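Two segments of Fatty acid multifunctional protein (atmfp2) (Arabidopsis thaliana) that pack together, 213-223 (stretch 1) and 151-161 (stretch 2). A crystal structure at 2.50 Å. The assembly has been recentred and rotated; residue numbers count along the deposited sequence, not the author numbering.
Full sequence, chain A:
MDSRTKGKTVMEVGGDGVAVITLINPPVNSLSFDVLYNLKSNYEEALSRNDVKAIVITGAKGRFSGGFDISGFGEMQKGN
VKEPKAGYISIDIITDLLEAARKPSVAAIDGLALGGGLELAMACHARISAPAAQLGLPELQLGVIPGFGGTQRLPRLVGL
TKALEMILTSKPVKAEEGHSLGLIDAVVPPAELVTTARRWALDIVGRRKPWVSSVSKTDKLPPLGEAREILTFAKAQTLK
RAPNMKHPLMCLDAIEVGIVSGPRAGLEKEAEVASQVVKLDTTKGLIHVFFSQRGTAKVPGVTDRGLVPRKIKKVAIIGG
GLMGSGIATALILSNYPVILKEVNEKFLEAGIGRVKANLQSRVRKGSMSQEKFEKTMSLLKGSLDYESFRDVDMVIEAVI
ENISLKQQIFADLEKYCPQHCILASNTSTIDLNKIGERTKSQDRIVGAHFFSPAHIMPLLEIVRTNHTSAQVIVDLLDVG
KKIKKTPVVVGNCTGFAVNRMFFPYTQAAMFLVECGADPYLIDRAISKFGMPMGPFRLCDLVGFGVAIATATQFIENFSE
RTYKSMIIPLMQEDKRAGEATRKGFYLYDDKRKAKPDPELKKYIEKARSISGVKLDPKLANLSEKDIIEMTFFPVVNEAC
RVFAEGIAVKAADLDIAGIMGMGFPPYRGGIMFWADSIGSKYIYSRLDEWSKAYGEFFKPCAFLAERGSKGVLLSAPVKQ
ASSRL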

ATOM      1  N   SER A 213      11.846  25.327  24.910  1.00 50.91           N
ATOM      2  CA  SER A 213      12.544  24.213  24.272  1.00 45.06           C
ATOM      3  C   SER A 213      11.724  22.937  24.418  1.00 49.39           C
ATOM      4  O   SER A 213      11.495  22.460  25.529  1.00 66.76           O
ATOM      5  CB  SER A 213      13.935  24.008  24.875  1.00 47.16           C
ATOM      6  OG  SER A 213      14.871  24.924  24.335  1.00 58.16           O
ATOM      7  N   SER A 214      11.290  22.389  23.290  1.00 43.51           N
ATOM      8  CA  SER A 214      10.426  21.215  23.275  1.00 43.43           C
ATOM      9  C   SER A 214      11.074  19.990  23.920  1.00 56.89           C
ATOM     10  O   SER A 214      10.399  19.190  24.568  1.00 64.12           O
ATOM     11  CB  SER A 214      10.020  20.880  21.837  1.00 47.60           C
ATOM     12  OG  SER A 214       9.677  22.053  21.120  1.00 50.76           O
ATOM     13  N   VAL A 215      12.383  19.849  23.741  1.00 52.27           N
ATOM     14  CA  VAL A 215      13.077  18.636  24.155  1.00 52.21           C
ATOM     15  C   VAL A 215      13.166  18.501  25.675  1.00 47.02           C
ATOM     16  O   VAL A 215      13.224  17.391  26.201  1.00 59.09           O
ATOM     17  CB  VAL A 215      14.489  18.548  23.538  1.00 51.74           C
ATOM     18  CG1 VAL A 215      15.517  19.182  24.464  1.00 45.62           C
ATOM     19  CG2 VAL A 215      14.851  17.099  23.260  1.00 60.60           C
ATOM     20  N   SER A 216      13.170  19.629  26.376  1.00 43.80           N
ATOM     21  CA  SER A 216      13.237  19.611  27.836  1.00 56.65           C
ATOM     22  C   SER A 216      11.913  20.027  28.480  1.00 65.84           C
ATOM     23  O   SER A 216      11.892  20.605  29.564  1.00 69.20           O
ATOM     24  CB  SER A 216      14.386  20.491  28.336  1.00 53.93           C
ATOM     25  OG  SER A 216      14.416  21.738  27.663  1.00 58.67           O
ATOM     26  N   LYS A 217      10.813  19.720  27.801  1.00 69.77           N
ATOM     27  CA  LYS A 217       9.478  20.054  28.280  1.00 63.78           C
ATOM     28  C   LYS A 217       8.816  18.820  28.890  1.00 66.36           C
ATOM     29  O   LYS A 217       8.752  17.769  28.254  1.00 70.50           O
ATOM     30  CB  LYS A 217       8.637  20.589  27.117  1.00 57.95           C
ATOM     31  CG  LYS A 217       7.226  21.028  27.479  1.00 53.32           C
ATOM     32  CD  LYS A 217       6.414  21.302  26.213  1.00 53.42           C
ATOM     33  CE  LYS A 217       5.062  21.919  26.528  1.00 53.37           C
ATOM     34  NZ  LYS A 217       5.208  23.280  27.117  1.00 68.88           N
ATOM     35  N   THR A 218       8.327  18.953  30.120  1.00 71.24           N
ATOM     36  CA  THR A 218       7.727  17.825  30.836  1.00 72.65           C
ATOM     37  C   THR A 218       6.242  18.048  31.127  1.00 66.28           C
ATOM     38  O   THR A 218       5.522  17.116  31.491  1.00 52.48           O
ATOM     39  CB  THR A 218       8.478  17.541  32.148  1.00 77.97           C
ATOM     40  OG1 THR A 218       9.851  17.261  31.855  1.00 76.21           O
ATOM     41  CG2 THR A 218       7.870  16.349  32.872  1.00 94.95           C
ATOM     42  N   ASP A 219       5.796  19.288  30.958  1.00 71.43           N
ATOM     43  CA  ASP A 219       4.390  19.654  31.111  1.00 76.12           C
ATOM     44  C   ASP A 219       3.403  18.582  30.653  1.00 67.30           C
ATOM     45  O   ASP A 219       2.412  18.324  31.325  1.00 49.81           O
ATOM     46  CB  ASP A 219       4.096  20.944  30.339  1.00 78.85           C
ATOM     47  CG  ASP A 219       4.137  22.174  31.218  1.00 92.29           C
ATOM     48  OD1 ASP A 219       3.904  22.045  32.440  1.00100.58           O
ATOM     49  OD2 ASP A 219       4.390  23.273  30.683  1.00 90.06           O
ATOM     50  N   LYS A 220       3.669  17.976  29.499  1.00 55.03           N
ATOM     51  CA  LYS A 220       2.686  17.110  28.853  1.00 54.68           C
ATOM     52  C   LYS A 220       2.854  15.628  29.172  1.00 62.19           C
ATOM     53  O   LYS A 220       1.967  14.825  28.883  1.00 65.95           O
ATOM     54  CB  LYS A 220       2.706  17.320  27.337  1.00 70.92           C
ATOM     55  CG  LYS A 220       2.492  18.763  26.906  1.00 79.78           C
ATOM     56  CD  LYS A 220       1.181  19.316  27.447  1.00 86.26           C
ATOM     57  CE  LYS A 220      -0.007  18.512  26.943  1.00 88.09           C
ATOM     58  NZ  LYS A 220      -0.055  18.475  25.458  1.00 83.84           N
ATOM     59  N   LEU A 221       3.989  15.264  29.763  1.00 63.21           N
ATOM     60  CA  LEU A 221       4.252  13.867  30.094  1.00 63.00           C
ATOM     61  C   LEU A 221       3.493  13.429  31.339  1.00 70.50           C
ATOM     62  O   LEU A 221       3.219  14.239  32.224  1.00 75.29           O
ATOM     63  CB  LEU A 221       5.748  13.628  30.295  1.00 51.03           C
ATOM     64  CG  LEU A 221       6.652  13.847  29.084  1.00 56.88           C
ATOM     65  CD1 LEU A 221       8.095  13.539  29.444  1.00 57.65           C
ATOM     66  CD2 LEU A 221       6.193  12.995  27.912  1.00 53.15           C
ATOM     67  N   PRO A 222       3.138  12.140  31.399  1.00 72.59           N
ATOM     68  CA  PRO A 222       2.524  11.527  32.578  1.00 77.70           C
ATOM     69  C   PRO A 222       3.571  11.278  33.660  1.00 76.58           C
ATOM     70  O   PRO A 222       4.769  11.330  33.370  1.00 66.02           O
ATOM     71  CB  PRO A 222       1.997  10.186  32.045  1.00 60.40           C
ATOM     72  CG  PRO A 222       2.044  10.292  30.555  1.00 88.43           C
ATOM     73  CD  PRO A 222       3.176  11.213  30.257  1.00 85.46           C
ATOM     74  N   PRO A 223       3.128  11.015  34.899  1.00 77.67           N
ATOM     75  CA  PRO A 223       4.063  10.672  35.975  1.00 84.72           C
ATOM     76  C   PRO A 223       4.910   9.464  35.591  1.00 90.13           C
ATOM     77  O   PRO A 223       4.417   8.563  34.912  1.00 93.58           O
ATOM     78  CB  PRO A 223       3.137  10.325  37.143  1.00 69.29           C
ATOM     79  CG  PRO A 223       1.883  11.088  36.866  1.00 70.84           C
ATOM     80  CD  PRO A 223       1.733  11.080  35.372  1.00 74.71           C
TER
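Stretch 2, residues 151-161: TQRLPRLVGLT

Stretch 2 lays the last turns of a helix along a segment without regular helix or strand, in a contact centred on the extended side chain of Arg-156 and completed by small apolar contacts and one weak lysine hydrogen bond.

Residues 151-158 are the end of a helix that begins earlier in the chain; it is kinked at Pro-155, whose N makes no bond to the preceding turn. Gly-159 then leaves helical geometry at phi/psi 104/160, and another helix starts at Leu-160. At these angles a CB would be jammed against the carbonyl O of Val-158, which by itself calls for glycine. Stretch 1 has no regular helix or strand, but a type I turn spans Thr-218 to Leu-221, closed by Leu-221 N to Thr-218 O at 3.0 Å.

The two chains run in the same general sense: Val-215 CA lies 5.2 Å from Arg-153 CA, and farther along Lys-220 CA lies 5.1 Å from Gly-159 CA. The buried surface totals 723 Å², both sides summed.

Arg-156 has the largest covered area, 141 Å². Its chi1 is m and its chi2 and chi3 are t, so the chain reaches out to place Arg-156 NH1 3.1 Å from Lys-217 O, a hydrogen bond with an N-H...O angle of 155°. This carbonyl lies near the guanidinium plane, as does Thr-218 OG1. Leu-221 CD1 covers one face, 3.8 Å from Arg-156 NH1, and Val-215 O lies over the opposite face. Although Val-215 O is 3.2 Å from Arg-156 NE, the angle is too poor for a hydrogen bond.

At the start of the contact, Val-215 CB approaches Arg-153 NE to 3.7 Å, and Val-215 CG2 lies over one face of that guanidinium. Ser-214, whose CA-to-CB bond points toward the helix, places OG 3.9 Å from Leu-157 CD1.

Farther along, Lys-220 also points its CA-to-CB bond toward stretch 2. All four of its chi angles are m, giving a coiled side chain that passes the helix end: Lys-220 CG comes within 3.3 Å of Arg-156 O, and Lys-220 NZ donates a weak hydrogen bond to Leu-157 O at 3.5 Å. Two apolar contacts complete the packing, Leu-221 CD2 to Pro-155 CB at 4.2 Å and Pro-222 CD to Leu-160 CB at 4.0 Å, the latter carrying the contact past Gly-159 into the next helix.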

ATOM      1  N   THR A 151      11.100  10.865  18.490  1.00 51.52           N
ATOM      2  CA  THR A 151      10.784   9.973  19.600  1.00 64.99           C
ATOM      3  C   THR A 151      10.801  10.717  20.933  1.00 67.68           C
ATOM      4  O   THR A 151      10.322  10.203  21.942  1.00 73.45           O
ATOM      5  CB  THR A 151      11.763   8.785  19.678  1.00 69.14           C
ATOM      6  OG1 THR A 151      13.109   9.262  19.567  1.00 72.43           O
ATOM      7  CG2 THR A 151      11.488   7.792  18.557  1.00 66.20           C
ATOM      8  N   GLN A 152      11.353  11.928  20.932  1.00 70.15           N
ATOM      9  CA  GLN A 152      11.470  12.723  22.153  1.00 65.85           C
ATOM     10  C   GLN A 152      10.500  13.903  22.186  1.00 66.73           C
ATOM     11  O   GLN A 152       9.746  14.074  23.144  1.00 51.89           O
ATOM     12  CB  GLN A 152      12.902  13.239  22.320  1.00 57.38           C
ATOM     13  CG  GLN A 152      13.947  12.145  22.396  1.00 67.28           C
ATOM     14  CD  GLN A 152      13.648  11.144  23.490  1.00 71.19           C
ATOM     15  OE1 GLN A 152      13.241  11.514  24.594  1.00 71.70           O
ATOM     16  NE2 GLN A 152      13.841   9.867  23.188  1.00 69.48           N
ATOM     17  N   ARG A 153      10.522  14.713  21.132  1.00 56.80           N
ATOM     18  CA  ARG A 153       9.773  15.963  21.122  1.00 43.79           C
ATOM     19  C   ARG A 153       8.267  15.788  20.929  1.00 42.74           C
ATOM     20  O   ARG A 153       7.477  16.562  21.469  1.00 45.19           O
ATOM     21  CB  ARG A 153      10.356  16.925  20.085  1.00 45.82           C
ATOM     22  CG  ARG A 153      11.789  17.322  20.392  1.00 50.71           C
ATOM     23  CD  ARG A 153      12.305  18.417  19.474  1.00 47.67           C
ATOM     24  NE  ARG A 153      13.621  18.880  19.909  1.00 55.06           N
ATOM     25  CZ  ARG A 153      14.772  18.318  19.548  1.00 57.31           C
ATOM     26  NH1 ARG A 153      14.779  17.271  18.731  1.00 49.11           N
ATOM     27  NH2 ARG A 153      15.918  18.806  20.005  1.00 48.91           N
ATOM     28  N   LEU A 154       7.866  14.771  20.174  1.00 40.18           N
ATOM     29  CA  LEU A 154       6.443  14.541  19.924  1.00 56.55           C
ATOM     30  C   LEU A 154       5.652  14.279  21.210  1.00 55.45           C
ATOM     31  O   LEU A 154       4.668  14.966  21.481  1.00 63.37           O
ATOM     32  CB  LEU A 154       6.227  13.414  18.906  1.00 52.24           C
ATOM     33  CG  LEU A 154       4.772  13.121  18.522  1.00 52.20           C
ATOM     34  CD1 LEU A 154       4.047  14.393  18.112  1.00 46.26           C
ATOM     35  CD2 LEU A 154       4.700  12.086  17.413  1.00 55.34           C
ATOM     36  N   PRO A 155       6.077  13.284  22.008  1.00 56.67           N
ATOM     37  CA  PRO A 155       5.370  13.031  23.268  1.00 58.15           C
ATOM     38  C   PRO A 155       5.378  14.247  24.192  1.00 53.61           C
ATOM     39  O   PRO A 155       4.424  14.450  24.941  1.00 57.93           O
ATOM     40  CB  PRO A 155       6.168  11.882  23.895  1.00 51.15           C
ATOM     41  CG  PRO A 155       6.830  11.211  22.740  1.00 49.28           C
ATOM     42  CD  PRO A 155       7.160  12.312  21.781  1.00 44.24           C
ATOM     43  N   ARG A 156       6.438  15.046  24.134  1.00 49.49           N
ATOM     44  CA  ARG A 156       6.544  16.231  24.981  1.00 55.69           C
ATOM     45  C   ARG A 156       5.671  17.396  24.505  1.00 58.27           C
ATOM     46  O   ARG A 156       5.356  18.300  25.280  1.00 57.22           O
ATOM     47  CB  ARG A 156       8.006  16.672  25.106  1.00 48.42           C
ATOM     48  CG  ARG A 156       8.863  15.689  25.878  1.00 55.32           C
ATOM     49  CD  ARG A 156      10.329  16.072  25.855  1.00 42.58           C
ATOM     50  NE  ARG A 156      11.162  14.994  26.383  1.00 49.93           N
ATOM     51  CZ  ARG A 156      11.499  14.870  27.661  1.00 51.14           C
ATOM     52  NH1 ARG A 156      11.078  15.760  28.547  1.00 46.07           N
ATOM     53  NH2 ARG A 156      12.258  13.857  28.052  1.00 57.87           N
ATOM     54  N   LEU A 157       5.277  17.371  23.236  1.00 49.33           N
ATOM     55  CA  LEU A 157       4.463  18.449  22.673  1.00 54.65           C
ATOM     56  C   LEU A 157       2.975  18.111  22.620  1.00 58.06           C
ATOM     57  O   LEU A 157       2.129  18.990  22.789  1.00 57.86           O
ATOM     58  CB  LEU A 157       4.963  18.838  21.277  1.00 37.62           C
ATOM     59  CG  LEU A 157       6.222  19.706  21.239  1.00 52.56           C
ATOM     60  CD1 LEU A 157       6.696  19.913  19.810  1.00 41.90           C
ATOM     61  CD2 LEU A 157       5.971  21.042  21.919  1.00 45.71           C
ATOM     62  N   VAL A 158       2.656  16.841  22.389  1.00 56.83           N
ATOM     63  CA  VAL A 158       1.266  16.445  22.188  1.00 64.52           C
ATOM     64  C   VAL A 158       0.779  15.459  23.237  1.00 63.44           C
ATOM     65  O   VAL A 158      -0.413  15.160  23.307  1.00 60.90           O
ATOM     66  CB  VAL A 158       1.049  15.825  20.794  1.00 67.25           C
ATOM     67  CG1 VAL A 158       1.659  16.711  19.719  1.00 59.98           C
ATOM     68  CG2 VAL A 158       1.635  14.423  20.739  1.00 62.36           C
ATOM     69  N   GLY A 159       1.701  14.957  24.051  1.00 69.80           N
ATOM     70  CA  GLY A 159       1.371  13.959  25.051  1.00 64.50           C
ATOM     71  C   GLY A 159       1.833  12.581  24.619  1.00 68.66           C
ATOM     72  O   GLY A 159       2.066  12.342  23.434  1.00 71.90           O
ATOM     73  N   LEU A 160       1.966  11.673  25.580  1.00 69.15           N
ATOM     74  CA  LEU A 160       2.442  10.323  25.295  1.00 63.97           C
ATOM     75  C   LEU A 160       1.396   9.488  24.562  1.00 67.21           C
ATOM     76  O   LEU A 160       1.720   8.742  23.640  1.00 58.78           O
ATOM     77  CB  LEU A 160       2.858   9.617  26.586  1.00 60.58           C
ATOM     78  CG  LEU A 160       3.496   8.241  26.386  1.00 69.73           C
ATOM     79  CD1 LEU A 160       4.716   8.352  25.481  1.00 65.97           C
ATOM     80  CD2 LEU A 160       3.859   7.601  27.719  1.00 57.58           C
ATOM     81  N   THR A 161       0.140   9.616  24.979  1.00 77.27           N
ATOM     82  CA  THR A 161      -0.945   8.835  24.395  1.00 76.38           C
ATOM     83  C   THR A 161      -1.130   9.136  22.909  1.00 76.54           C
ATOM     84  O   THR A 161      -1.274   8.222  22.093  1.00 68.42           O
ATOM     85  CB  THR A 161      -2.273   9.080  25.136  1.00 70.67           C
ATOM     86  OG1 THR A 161      -2.116   8.754  26.523  1.00 76.18           O
ATOM     87  CG2 THR A 161      -3.380   8.227  24.541  1.00 63.87           C
TER